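Local atomic coordinates of putative aspartate aminotransferase (Thermus thermophilus, PDB entry 1IUG), a protein that probably transfers amino groups between amino acids such as aspartate and 2-oxo acids, using pyridoxal 5'-phosphate as its cofactor. Residues 299-302 / 303-307; 129-132 / 133-136; 328-331 / 332-335; 26-30 / 31-35; 216-219 / 220-224. All coordinates share one frame; numbering follows the deposited sequence.

Contact 1. Residues 299-302 / 303-307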
loop_
_atom_site.group_PDB
_atom_site.type_symbol
_atom_site.label_atom_id
_atom_site.label_comp_id
_atom_site.label_asym_id
_atom_site.label_seq_id
_atom_site.Cartn_x
_atom_site.Cartn_y
_atom_site.Cartn_z
ATOM N N LYS A 299 -27.328 15.141 -2.415
ATOM C CA LYS A 299 -26.141 14.965 -1.585
ATOM C C LYS A 299 -26.430 15.515 -0.182
ATOM O O LYS A 299 -26.172 14.845 0.821
ATOM C CB LYS A 299 -24.977 15.711 -2.261
ATOM C CG LYS A 299 -23.540 15.432 -1.797
ATOM C CD LYS A 299 -23.275 15.762 -0.338
ATOM C CE LYS A 299 -21.822 15.477 0.049
ATOM N NZ LYS A 299 -20.987 14.944 -1.077
ATOM N N GLU A 300 -27.011 16.711 -0.120
ATOM C CA GLU A 300 -27.334 17.342 1.158
ATOM C C GLU A 300 -28.532 16.719 1.864
ATOM O O GLU A 300 -28.590 16.704 3.095
ATOM C CB GLU A 300 -27.539 18.850 0.984
ATOM C CG GLU A 300 -26.258 19.604 0.647
ATOM C CD GLU A 300 -26.495 21.081 0.370
ATOM O OE1 GLU A 300 -26.435 21.485 -0.815
ATOM O OE2 GLU A 300 -26.739 21.840 1.336
ATOM N N ALA A 301 -29.482 16.197 1.092
ATOM C CA ALA A 301 -30.665 15.559 1.665
ATOM C C ALA A 301 -30.251 14.311 2.445
ATOM O O ALA A 301 -30.771 14.045 3.529
ATOM C CB ALA A 301 -31.658 15.202 0.574
ATOM N N PHE A 302 -29.320 13.544 1.887
ATOM C CA PHE A 302 -28.829 12.346 2.558
ATOM C C PHE A 302 -27.929 12.732 3.733
ATOM O O PHE A 302 -28.012 12.137 4.809
ATOM C CB PHE A 302 -28.072 11.443 1.575
ATOM C CG PHE A 302 -28.958 10.496 0.815
ATOM C CD1 PHE A 302 -29.263 10.725 -0.522
ATOM C CD2 PHE A 302 -29.500 9.378 1.444
ATOM C CE1 PHE A 302 -30.097 9.855 -1.225
ATOM C CE2 PHE A 302 -30.336 8.500 0.750
ATOM C CZ PHE A 302 -30.635 8.740 -0.588
ATOM N N ALA A 303 -27.101 13.757 3.531
ATOM C CA ALA A 303 -26.183 14.235 4.565
ATOM C C ALA A 303 -26.893 14.642 5.854
ATOM O O ALA A 303 -26.440 14.290 6.945
ATOM C CB ALA A 303 -25.334 15.391 4.040
ATOM N N GLN A 304 -28.007 15.366 5.734
ATOM C CA GLN A 304 -28.748 15.790 6.920
ATOM C C GLN A 304 -29.384 14.603 7.654
ATOM O O GLN A 304 -29.816 14.731 8.798
ATOM C CB GLN A 304 -29.784 16.882 6.585
ATOM C CG GLN A 304 -30.861 16.497 5.580
ATOM C CD GLN A 304 -31.795 17.659 5.229
ATOM O OE1 GLN A 304 -31.442 18.544 4.442
ATOM N NE2 GLN A 304 -32.997 17.650 5.803
ATOM N N ARG A 305 -29.412 13.446 6.993
ATOM C CA ARG A 305 -29.957 12.217 7.574
ATOM C C ARG A 305 -28.793 11.408 8.161
ATOM O O ARG A 305 -28.996 10.324 8.708
ATOM C CB ARG A 305 -30.646 11.358 6.505
ATOM C CG ARG A 305 -31.687 12.045 5.635
ATOM C CD ARG A 305 -32.843 12.608 6.432
ATOM N NE ARG A 305 -34.050 12.761 5.614
ATOM C CZ ARG A 305 -34.240 13.718 4.709
ATOM N NH1 ARG A 305 -33.304 14.629 4.479
ATOM N NH2 ARG A 305 -35.385 13.778 4.045
ATOM N N GLY A 306 -27.572 11.913 7.984
ATOM C CA GLY A 306 -26.386 11.242 8.495
ATOM C C GLY A 306 -25.781 10.198 7.568
ATOM O O GLY A 306 -25.070 9.301 8.024
ATOM N N ALA A 307 -26.031 10.325 6.268
ATOM C CA ALA A 307 -25.507 9.367 5.295
ATOM C C ALA A 307 -24.580 9.997 4.264
ATOM O O ALA A 307 -24.734 11.161 3.895
ATOM C CB ALA A 307 -26.657 8.646 4.594
HETATM O O HOH W 1 -24.352 12.770 1.557
#
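The carbonyl oxygen of Phe302 is gripped by two backbone N-H groups, Arg305 N at 2.9 Å and Ala307 N at 3.1 Å from Phe302 O, which arrive from opposite faces of its carbonyl plane. The bond from Ala307 N, together with that from Gly306 N to Ala303 O (2.8 Å), makes a Schellman motif, the classic way for an alpha-helix to end; the bond from Arg305 N is additional. The motif closes helix 295-303 and lets the chain turn directly into strand 307-311. Gly306 suits the turning point, because at its positive phi of 87° a side chain would press against the preceding carbonyl oxygen. Just before the turn the helix keeps its usual pattern, with Ala303 N bonded to Lys299 O and Gln304 N to Glu300 O.

Arg305 folds back along the last turn. A kink at chi2 (-60°) shapes its chain, Arg305 CG lies 3.0 Å from Ala301 O, and Arg305 NH2 forms a salt bridge with Glu347 of helix 331-348. The same helix covers the apolar side: Ala301 and Phe302 lie on Val344, and Ala307 rests on Met340. Small alanines and a flat ring suit this buried face. The Phe302 ring also meets the first residue of the strand, Phe302 CD2 lying 4.3 Å from Ala307 CB. Gln304, by contrast, is exposed and lays its aliphatic part over the helix end, Gln304 CG being 3.2 Å from Ala301 O. A water links helix and strand, donating to Lys299 O and to Ala307 O, each at 2.9 Å.

Contact 2. Residues 129-132 / 133-136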
loop_
_atom_site.group_PDB
_atom_site.type_symbol
_atom_site.label_atom_id
_atom_site.label_comp_id
_atom_site.label_asym_id
_atom_site.label_seq_id
_atom_site.Cartn_x
_atom_site.Cartn_y
_atom_site.Cartn_z
ATOM N N HIS A 129 -15.357 -6.534 -14.519
ATOM C CA HIS A 129 -16.523 -7.342 -14.178
ATOM C C HIS A 129 -17.688 -6.476 -13.694
ATOM O O HIS A 129 -18.783 -6.509 -14.261
ATOM C CB HIS A 129 -16.144 -8.382 -13.123
ATOM C CG HIS A 129 -17.140 -9.489 -12.982
ATOM N ND1 HIS A 129 -18.269 -9.578 -13.769
ATOM C CD2 HIS A 129 -17.175 -10.555 -12.151
ATOM C CE1 HIS A 129 -18.956 -10.652 -13.427
ATOM N NE2 HIS A 129 -18.314 -11.262 -12.448
ATOM N N SER A 130 -17.438 -5.699 -12.647
ATOM C CA SER A 130 -18.441 -4.806 -12.092
ATOM C C SER A 130 -17.928 -3.372 -12.232
ATOM O O SER A 130 -16.979 -2.973 -11.552
ATOM C CB SER A 130 -18.699 -5.158 -10.627
ATOM O OG SER A 130 -19.548 -4.205 -10.015
ATOM N N GLU A 131 -18.503 -2.636 -13.181
ATOM C CA GLU A 131 -18.119 -1.249 -13.433
ATOM C C GLU A 131 -18.838 -0.388 -12.399
ATOM O O GLU A 131 -19.955 0.090 -12.620
ATOM C CB GLU A 131 -18.493 -0.847 -14.870
ATOM C CG GLU A 131 -18.139 0.590 -15.259
ATOM C CD GLU A 131 -16.682 0.949 -14.991
ATOM O OE1 GLU A 131 -15.808 0.589 -15.809
ATOM O OE2 GLU A 131 -16.410 1.605 -13.963
ATOM N N THR A 132 -18.180 -0.209 -11.259
ATOM C CA THR A 132 -18.727 0.545 -10.135
ATOM C C THR A 132 -19.237 1.953 -10.447
ATOM O O THR A 132 -20.207 2.416 -9.832
ATOM C CB THR A 132 -17.704 0.620 -8.992
ATOM O OG1 THR A 132 -17.020 -0.636 -8.893
ATOM C CG2 THR A 132 -18.410 0.898 -7.676
ATOM N N SER A 133 -18.598 2.619 -11.405
ATOM C CA SER A 133 -18.983 3.973 -11.789
ATOM C C SER A 133 -20.368 4.042 -12.426
ATOM O O SER A 133 -21.058 5.057 -12.314
ATOM C CB SER A 133 -17.947 4.572 -12.743
ATOM O OG SER A 133 -17.933 3.895 -13.989
ATOM N N THR A 134 -20.791 2.955 -13.063
ATOM C CA THR A 134 -22.098 2.939 -13.715
ATOM C C THR A 134 -23.085 1.952 -13.097
ATOM O O THR A 134 -24.300 2.096 -13.264
ATOM C CB THR A 134 -21.962 2.622 -15.214
ATOM O OG1 THR A 134 -21.535 1.265 -15.375
ATOM C CG2 THR A 134 -20.938 3.551 -15.864
ATOM N N GLY A 135 -22.558 0.970 -12.370
ATOM C CA GLY A 135 -23.395 -0.047 -11.753
ATOM C C GLY A 135 -23.647 -1.192 -12.716
ATOM O O GLY A 135 -24.511 -2.040 -12.479
ATOM N N ALA A 136 -22.869 -1.227 -13.796
ATOM C CA ALA A 136 -23.004 -2.253 -14.821
ATOM C C ALA A 136 -22.221 -3.529 -14.533
ATOM O O ALA A 136 -21.106 -3.489 -14.010
ATOM C CB ALA A 136 -22.603 -1.689 -16.180
#
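Gly135 and Ala136 both face the single residue Glu131, a G1 beta bulge at the end of the tiny hairpin made by strands 130-131 and 136-137. Glu131 N bonds to Ala136 O (2.9 Å), the antiparallel hydrogen-bonded pair, but the return bond is shared out. Glu131 O takes Gly135 N at 2.8 Å, a donor that lies almost in line with the C=O bond, and also Thr134 N, which comes from above the carbonyl plane; Ala136 N reaches it only weakly. Glycine fits the bulge because its phi of 87° would push a side chain against the preceding carbonyl oxygen. Thr134 secures the displaced Ala136 N, accepting from it through Thr134 OG1 at 3.2 Å in an ST turn.

Buried polar groups are well supplied here. Glu131 OE1 accepts Ser87 N, Glu131 OE2 accepts Phe86 N, and Ser133 OG receives Lys85 N, all at the start of helix 85-96, a place whose N-H groups would probably favour a negative charge. The loop meets the cofactor too: Thr132 OG1 bonds to Thr162 and to O3 of the pyridoxal-bearing Lys185, and Thr132 O has a weak bond from Arg322, the predicted substrate-binding residue. A chi2 of 53° curls the Glu131 chain over the turn, and Ser133 OG donates to Glu131 OE2 at 2.8 Å from 52° above the carboxylate plane.

Contact 3. Residues 328-331 / 332-335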
loop_
_atom_site.group_PDB
_atom_site.type_symbol
_atom_site.label_atom_id
_atom_site.label_comp_id
_atom_site.label_asym_id
_atom_site.label_seq_id
_atom_site.Cartn_x
_atom_site.Cartn_y
_atom_site.Cartn_z
ATOM N N ALA A 328 -20.916 -3.749 5.692
ATOM C CA ALA A 328 -21.438 -4.693 6.677
ATOM C C ALA A 328 -22.787 -4.273 7.264
ATOM O O ALA A 328 -22.861 -3.740 8.372
ATOM C CB ALA A 328 -20.411 -4.919 7.784
ATOM N N TYR A 329 -23.846 -4.512 6.495
ATOM C CA TYR A 329 -25.213 -4.184 6.892
ATOM C C TYR A 329 -26.050 -5.439 6.825
ATOM O O TYR A 329 -25.859 -6.269 5.930
ATOM C CB TYR A 329 -25.836 -3.172 5.928
ATOM C CG TYR A 329 -25.225 -1.800 5.970
ATOM C CD1 TYR A 329 -24.439 -1.329 4.915
ATOM C CD2 TYR A 329 -25.452 -0.956 7.054
ATOM C CE1 TYR A 329 -23.899 -0.046 4.939
ATOM C CE2 TYR A 329 -24.917 0.322 7.090
ATOM C CZ TYR A 329 -24.143 0.773 6.033
ATOM O OH TYR A 329 -23.627 2.043 6.085
ATOM N N ASP A 330 -26.990 -5.579 7.755
ATOM C CA ASP A 330 -27.854 -6.746 7.733
ATOM C C ASP A 330 -29.180 -6.430 7.050
ATOM O O ASP A 330 -29.364 -5.346 6.494
ATOM C CB ASP A 330 -28.049 -7.349 9.141
ATOM C CG ASP A 330 -28.928 -6.497 10.064
ATOM O OD1 ASP A 330 -29.167 -6.957 11.199
ATOM O OD2 ASP A 330 -29.388 -5.399 9.684
ATOM N N ARG A 331 -30.072 -7.411 7.077
ATOM C CA ARG A 331 -31.411 -7.350 6.496
ATOM C C ARG A 331 -32.180 -6.091 6.952
ATOM O O ARG A 331 -32.700 -5.331 6.135
ATOM C CB ARG A 331 -32.151 -8.618 6.959
ATOM C CG ARG A 331 -33.216 -9.229 6.056
ATOM C CD ARG A 331 -34.373 -8.303 5.771
ATOM N NE ARG A 331 -35.592 -9.025 5.392
ATOM C CZ ARG A 331 -35.710 -9.838 4.343
ATOM N NH1 ARG A 331 -34.677 -10.073 3.537
ATOM N NH2 ARG A 331 -36.890 -10.378 4.065
ATOM N N TYR A 332 -32.166 -5.838 8.255
ATOM C CA TYR A 332 -32.906 -4.720 8.830
ATOM C C TYR A 332 -32.296 -3.331 8.734
ATOM O O TYR A 332 -33.020 -2.334 8.726
ATOM C CB TYR A 332 -33.331 -5.094 10.246
ATOM C CG TYR A 332 -34.012 -6.442 10.208
ATOM C CD1 TYR A 332 -33.339 -7.598 10.614
ATOM C CD2 TYR A 332 -35.279 -6.583 9.634
ATOM C CE1 TYR A 332 -33.904 -8.856 10.440
ATOM C CE2 TYR A 332 -35.852 -7.835 9.454
ATOM C CZ TYR A 332 -35.159 -8.966 9.857
ATOM O OH TYR A 332 -35.710 -10.208 9.663
ATOM N N GLU A 333 -30.974 -3.260 8.632
ATOM C CA GLU A 333 -30.319 -1.970 8.483
ATOM C C GLU A 333 -30.599 -1.496 7.059
ATOM O O GLU A 333 -30.784 -0.304 6.815
ATOM C CB GLU A 333 -28.819 -2.093 8.752
ATOM C CG GLU A 333 -28.510 -2.276 10.227
ATOM C CD GLU A 333 -27.068 -2.649 10.499
ATOM O OE1 GLU A 333 -26.488 -2.084 11.442
ATOM O OE2 GLU A 333 -26.517 -3.517 9.791
ATOM N N ALA A 334 -30.684 -2.451 6.136
ATOM C CA ALA A 334 -30.975 -2.159 4.737
ATOM C C ALA A 334 -32.396 -1.605 4.628
ATOM O O ALA A 334 -32.627 -0.619 3.926
ATOM C CB ALA A 334 -30.827 -3.415 3.889
ATOM N N LEU A 335 -33.340 -2.230 5.334
ATOM C CA LEU A 335 -34.731 -1.768 5.331
ATOM C C LEU A 335 -34.788 -0.337 5.868
ATOM O O LEU A 335 -35.597 0.477 5.422
ATOM C CB LEU A 335 -35.621 -2.682 6.182
ATOM C CG LEU A 335 -36.023 -4.056 5.638
ATOM C CD1 LEU A 335 -36.911 -4.781 6.654
ATOM C CD2 LEU A 335 -36.768 -3.902 4.323
#
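A capping box links Asp330 and Glu333 at the start of helix 331-348: each residue's carboxylate accepts the backbone N-H of the other. Glu333 N reaches Asp330 OD2 at 2.9 Å, and Asp330 N reaches Glu333 OE2 at the same 2.9 Å, where Glu333 OE2 offers its anti lone pair. The torsions make this possible. With chi1 at 72°, the Asp330 CG sits between its own backbone N and carbonyl carbon and hangs over the first turn, and the extended Glu333 chain runs back to the N-cap. The two side chains cross at about a right angle, and Asp330 OD2 and Glu333 OE2 lie 3.4 Å apart; the N-H groups at the helix start, and the salt bridge from Arg11 to Glu333 OE1, probably offset that repulsion.

This is the N terminus of the long C-terminal helix, which packs against helix 250-270 in the smaller domain of a fold-type I pyridoxal-phosphate enzyme. Alanine suits position 334, where the methyl is buried against Trp259, Gln260 and Leu263. Tyr329, just before the cap, presents its ring edge to Glu333 OE2, while its OH bonds to Leu4 O. On the outer side Arg331 lays its CB over one face of the Tyr332 ring, a CH-pi contact with Arg331 CB 4.0 Å from the ring centroid. Its guanidinium makes a cation-pi contact with Trp259, and Leu335 N bonds to Arg331 O at 3.3 Å.

Contact 4. Residues 26-30 / 31-35. With PO4 (phosphate ion), chain D.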
loop_
_atom_site.group_PDB
_atom_site.type_symbol
_atom_site.label_atom_id
_atom_site.label_comp_id
_atom_site.label_asym_id
_atom_site.label_seq_id
_atom_site.Cartn_x
_atom_site.Cartn_y
_atom_site.Cartn_z
ATOM N N HIS A 26 5.185 -9.047 14.188
ATOM C CA HIS A 26 6.309 -8.937 13.268
ATOM C C HIS A 26 5.995 -9.903 12.130
ATOM O O HIS A 26 5.640 -11.057 12.373
ATOM C CB HIS A 26 7.629 -9.316 13.943
ATOM C CG HIS A 26 8.831 -9.024 13.101
ATOM N ND1 HIS A 26 9.378 -9.947 12.238
ATOM C CD2 HIS A 26 9.571 -7.900 12.966
ATOM C CE1 HIS A 26 10.403 -9.404 11.605
ATOM N NE2 HIS A 26 10.541 -8.161 12.029
ATOM N N HIS A 27 6.117 -9.425 10.895
ATOM C CA HIS A 27 5.809 -10.220 9.706
ATOM C C HIS A 27 6.659 -11.471 9.453
ATOM O O HIS A 27 6.308 -12.290 8.601
ATOM C CB HIS A 27 5.822 -9.324 8.467
ATOM C CG HIS A 27 7.152 -8.694 8.191
ATOM N ND1 HIS A 27 7.831 -7.946 9.128
ATOM C CD2 HIS A 27 7.926 -8.700 7.080
ATOM C CE1 HIS A 27 8.966 -7.517 8.606
ATOM N NE2 HIS A 27 9.047 -7.960 7.364
ATOM N N ARG A 28 7.770 -11.614 10.175
ATOM C CA ARG A 28 8.644 -12.777 10.011
ATOM C C ARG A 28 8.470 -13.836 11.103
ATOM O O ARG A 28 9.129 -14.879 11.076
ATOM C CB ARG A 28 10.115 -12.351 9.921
ATOM C CG ARG A 28 10.471 -11.585 8.654
ATOM C CD ARG A 28 10.208 -12.414 7.406
ATOM N NE ARG A 28 9.432 -11.677 6.408
ATOM C CZ ARG A 28 9.935 -11.168 5.286
ATOM N NH1 ARG A 28 11.224 -11.313 5.007
ATOM N NH2 ARG A 28 9.148 -10.510 4.443
ATOM N N THR A 29 7.602 -13.567 12.072
ATOM C CA THR A 29 7.357 -14.527 13.141
ATOM C C THR A 29 6.493 -15.651 12.562
ATOM O O THR A 29 5.782 -15.441 11.577
ATOM C CB THR A 29 6.657 -13.861 14.351
ATOM O OG1 THR A 29 6.675 -14.756 15.470
ATOM C CG2 THR A 29 5.220 -13.500 14.023
ATOM N N GLU A 30 6.575 -16.845 13.146
ATOM C CA GLU A 30 5.800 -17.986 12.661
ATOM C C GLU A 30 4.289 -17.737 12.693
ATOM O O GLU A 30 3.549 -18.261 11.856
ATOM C CB GLU A 30 6.147 -19.250 13.452
ATOM C CG GLU A 30 5.579 -20.534 12.851
ATOM C CD GLU A 30 5.986 -20.738 11.390
ATOM O OE1 GLU A 30 7.195 -20.649 11.078
ATOM O OE2 GLU A 30 5.095 -20.994 10.553
ATOM N N ALA A 31 3.845 -16.922 13.645
ATOM C CA ALA A 31 2.432 -16.584 13.785
ATOM C C ALA A 31 1.952 -15.790 12.572
ATOM O O ALA A 31 0.850 -16.021 12.064
ATOM C CB ALA A 31 2.210 -15.779 15.053
ATOM N N ALA A 32 2.795 -14.865 12.113
ATOM C CA ALA A 32 2.483 -14.021 10.962
ATOM C C ALA A 32 2.444 -14.832 9.675
ATOM O O ALA A 32 1.547 -14.643 8.852
ATOM C CB ALA A 32 3.497 -12.886 10.844
ATOM N N ARG A 33 3.421 -15.728 9.515
ATOM C CA ARG A 33 3.528 -16.600 8.341
ATOM C C ARG A 33 2.221 -17.355 8.153
ATOM O O ARG A 33 1.642 -17.358 7.067
ATOM C CB ARG A 33 4.610 -17.664 8.547
ATOM C CG ARG A 33 5.992 -17.185 8.909
ATOM C CD ARG A 33 6.624 -16.294 7.864
ATOM N NE ARG A 33 8.011 -15.977 8.215
ATOM C CZ ARG A 33 8.951 -16.878 8.506
ATOM N NH1 ARG A 33 8.678 -18.179 8.495
ATOM N NH2 ARG A 33 10.182 -16.474 8.796
ATOM N N GLU A 34 1.791 -18.024 9.221
ATOM C CA GLU A 34 0.573 -18.822 9.204
ATOM C C GLU A 34 -0.671 -18.021 8.875
ATOM O O GLU A 34 -1.506 -18.482 8.105
ATOM C CB GLU A 34 0.414 -19.598 10.515
ATOM C CG GLU A 34 1.444 -20.718 10.648
ATOM C CD GLU A 34 1.375 -21.474 11.965
ATOM O OE1 GLU A 34 2.409 -22.065 12.353
ATOM O OE2 GLU A 34 0.298 -21.492 12.604
ATOM N N VAL A 35 -0.776 -16.813 9.426
ATOM C CA VAL A 35 -1.925 -15.952 9.140
ATOM C C VAL A 35 -1.887 -15.558 7.666
ATOM O O VAL A 35 -2.905 -15.596 6.980
ATOM C CB VAL A 35 -1.926 -14.671 10.011
ATOM C CG1 VAL A 35 -3.043 -13.739 9.574
ATOM C CG2 VAL A 35 -2.122 -15.033 11.467
HETATM P P PO4 D . 12.032 -5.820 4.019
HETATM O O1 PO4 D . 13.211 -5.776 5.005
HETATM O O2 PO4 D . 11.539 -4.409 3.684
HETATM O O3 PO4 D . 12.407 -6.567 2.745
HETATM O O4 PO4 D . 10.866 -6.585 4.747
#
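Glu30 and Arg33 dominate the first turn of helix 30-47, with Ala32 of the helix packed against the loop. Its chi2 of 55° gives the Glu30 chain a turn that carries the carboxylate forward along the helix. Glu30 OE1 lies 3.9 Å from Arg33 NH1, a long salt bridge well out of the guanidinium plane, where only the charges attract. Glu30 OE2 is also 3.4 Å from Glu34 OE1, a like-charge approach that this attraction may ease. Arg33 carries the carbonyl oxygen of Arg28 over one face of its guanidinium. Arg33 NE forms its stronger salt bridge with Glu226, whose OE1 also pairs with Arg28 NE.

Ala32 needs a small side chain: Ala32 CB is 3.2 Å from His26 O and 3.7 Å from Thr29 CG2. Thr29 holds the N-cap position without a side-chain cap, and Thr29 O accepts Arg33 N at 3.1 Å. In the preceding type I turn, His27 NE2 makes a weak bond to a phosphate, probably from the crystallisation liquor, which Arg89 of the second subunit also binds.

The loop joins helix 14-21 to helix 30-47, with His26 and His27 packed on Thr6 and Pro9 of the second subunit and the Glu226 loop after helix 215-222 alongside.

Contact 5. Residues 216-219 / 220-224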
loop_
_atom_site.group_PDB
_atom_site.type_symbol
_atom_site.label_atom_id
_atom_site.label_comp_id
_atom_site.label_asym_id
_atom_site.label_seq_id
_atom_site.Cartn_x
_atom_site.Cartn_y
_atom_site.Cartn_z
ATOM N N ALA A 216 6.991 -12.164 -9.793
ATOM C CA ALA A 216 7.863 -13.333 -9.683
ATOM C C ALA A 216 8.466 -13.451 -8.289
ATOM O O ALA A 216 8.425 -14.534 -7.695
ATOM C CB ALA A 216 8.964 -13.298 -10.730
ATOM N N ARG A 217 9.052 -12.383 -7.746
ATOM C CA ARG A 217 9.567 -12.584 -6.401
ATOM C C ARG A 217 8.579 -12.485 -5.250
ATOM O O ARG A 217 8.865 -12.937 -4.147
ATOM C CB ARG A 217 11.002 -12.073 -6.137
ATOM C CG ARG A 217 11.306 -10.983 -5.088
ATOM C CD ARG A 217 10.733 -9.620 -5.322
ATOM N NE ARG A 217 11.889 -8.742 -5.549
ATOM C CZ ARG A 217 11.981 -7.818 -6.503
ATOM N NH1 ARG A 217 10.977 -7.599 -7.336
ATOM N NH2 ARG A 217 13.129 -7.190 -6.701
ATOM N N GLU A 218 7.376 -12.002 -5.544
ATOM C CA GLU A 218 6.320 -11.966 -4.539
ATOM C C GLU A 218 5.821 -13.412 -4.459
ATOM O O GLU A 218 5.647 -13.951 -3.372
ATOM C CB GLU A 218 5.163 -11.044 -4.948
ATOM C CG GLU A 218 5.369 -9.570 -4.631
ATOM C CD GLU A 218 5.313 -9.235 -3.140
ATOM O OE1 GLU A 218 5.276 -10.150 -2.284
ATOM O OE2 GLU A 218 5.312 -8.026 -2.819
ATOM N N LEU A 219 5.649 -14.047 -5.624
ATOM C CA LEU A 219 5.188 -15.441 -5.706
ATOM C C LEU A 219 6.167 -16.337 -4.960
ATOM O O LEU A 219 5.770 -17.146 -4.125
ATOM C CB LEU A 219 5.082 -15.882 -7.171
ATOM C CG LEU A 219 4.322 -17.160 -7.563
ATOM C CD1 LEU A 219 5.119 -18.404 -7.230
ATOM C CD2 LEU A 219 2.954 -17.192 -6.906
ATOM N N LYS A 220 7.447 -16.152 -5.258
ATOM C CA LYS A 220 8.543 -16.894 -4.640
ATOM C C LYS A 220 8.423 -16.797 -3.112
ATOM O O LYS A 220 8.466 -17.811 -2.412
ATOM C CB LYS A 220 9.865 -16.282 -5.137
ATOM C CG LYS A 220 11.193 -16.999 -4.846
ATOM C CD LYS A 220 11.508 -17.170 -3.365
ATOM C CE LYS A 220 12.858 -17.864 -3.135
ATOM N NZ LYS A 220 13.584 -18.213 -4.396
ATOM N N ALA A 221 8.229 -15.577 -2.612
ATOM C CA ALA A 221 8.105 -15.329 -1.178
ATOM C C ALA A 221 6.758 -15.714 -0.557
ATOM O O ALA A 221 6.720 -16.313 0.519
ATOM C CB ALA A 221 8.409 -13.865 -0.876
ATOM N N GLN A 222 5.661 -15.363 -1.224
ATOM C CA GLN A 222 4.328 -15.653 -0.698
ATOM C C GLN A 222 3.976 -17.131 -0.642
ATOM O O GLN A 222 3.125 -17.542 0.146
ATOM C CB GLN A 222 3.264 -14.825 -1.421
ATOM C CG GLN A 222 3.484 -13.332 -1.202
ATOM C CD GLN A 222 2.300 -12.467 -1.586
ATOM O OE1 GLN A 222 1.155 -12.920 -1.602
ATOM N NE2 GLN A 222 2.573 -11.197 -1.869
ATOM N N LYS A 223 4.679 -17.927 -1.440
ATOM C CA LYS A 223 4.503 -19.376 -1.461
ATOM C C LYS A 223 4.826 -19.910 -0.060
ATOM O O LYS A 223 4.188 -20.845 0.426
ATOM C CB LYS A 223 5.499 -19.999 -2.447
ATOM C CG LYS A 223 4.956 -20.397 -3.807
ATOM C CD LYS A 223 3.851 -21.431 -3.684
ATOM C CE LYS A 223 3.316 -21.860 -5.046
ATOM N NZ LYS A 223 3.999 -21.180 -6.189
ATOM N N GLU A 224 5.815 -19.291 0.583
ATOM C CA GLU A 224 6.258 -19.695 1.913
ATOM C C GLU A 224 5.644 -18.882 3.058
ATOM O O GLU A 224 6.066 -19.008 4.205
ATOM C CB GLU A 224 7.789 -19.632 1.988
ATOM C CG GLU A 224 8.402 -20.566 3.034
ATOM C CD GLU A 224 9.906 -20.385 3.195
ATOM O OE1 GLU A 224 10.644 -20.549 2.196
ATOM O OE2 GLU A 224 10.347 -20.084 4.328
#
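Glu218 and Gln222, one turn apart on helix 215-222, make the polar side-chain link of this contact. Gln222 NE2 donates to Glu218 OE1 at 2.9 Å with an N-H...O angle of 165°. The oxygen lies in the amide plane of Gln222, whereas the donor stands 66° above the carboxylate plane; the two planes are nearly perpendicular. The Glu218 chain doubles over at its second torsion (-71°), turning the carboxylate toward the glutamine. Both ends are held by other groups as well: Ala228 N donates to Glu218 OE1, and Gln222 NE2 also donates to Ile55 O of strand 52-57. A buried amide suits this place, able to serve strand and helix together.

Backbone bonds follow the regular alpha-helical step of four residues. Lys220 N binds Ala216 O at 3.1 Å, Ala221 N binds Arg217 O, and Lys223 N binds Leu219 O at 3.0 Å.

Side-by-side packing brings Leu219 and Lys223 together, pointing the same way, with Leu219 CD1 4.0 Å from Lys223 CG. The placing of the lysine end is doubtful, and its ion pair with Glu52 is long and weak. Leu219 in turn rests on Glu52 and Leu54. Lys220 is exposed, as suits a charged residue.

This is a helix turn with a Glu-Gln pair at i and i+4, set against strand 52-57 of the large mixed sheet typical of fold-type I pyridoxal-phosphate enzymes.

From the N terminus the order is contact 4, contact 2, contact 5, contact 1 and contact 3. All five are local and follow in series, so none nests within or crosses another. Contact 4 turns the loop after helix 14-21 into helix 30-47; contact 2 closes the hairpin of 130-131 and 136-137 near the cofactor. Contact 5 spans helix 215-222 beside strand 52-57, and it meets contact 4 round the loop that holds Glu226. Contact 1 ends helix 295-303 before strand 307-311 and packs that end on helix 331-348, which contact 3 opens about 7 Å from contact 1 between nearest atoms. Contacts 1 and 5 lie on opposite sides of the chain's centre.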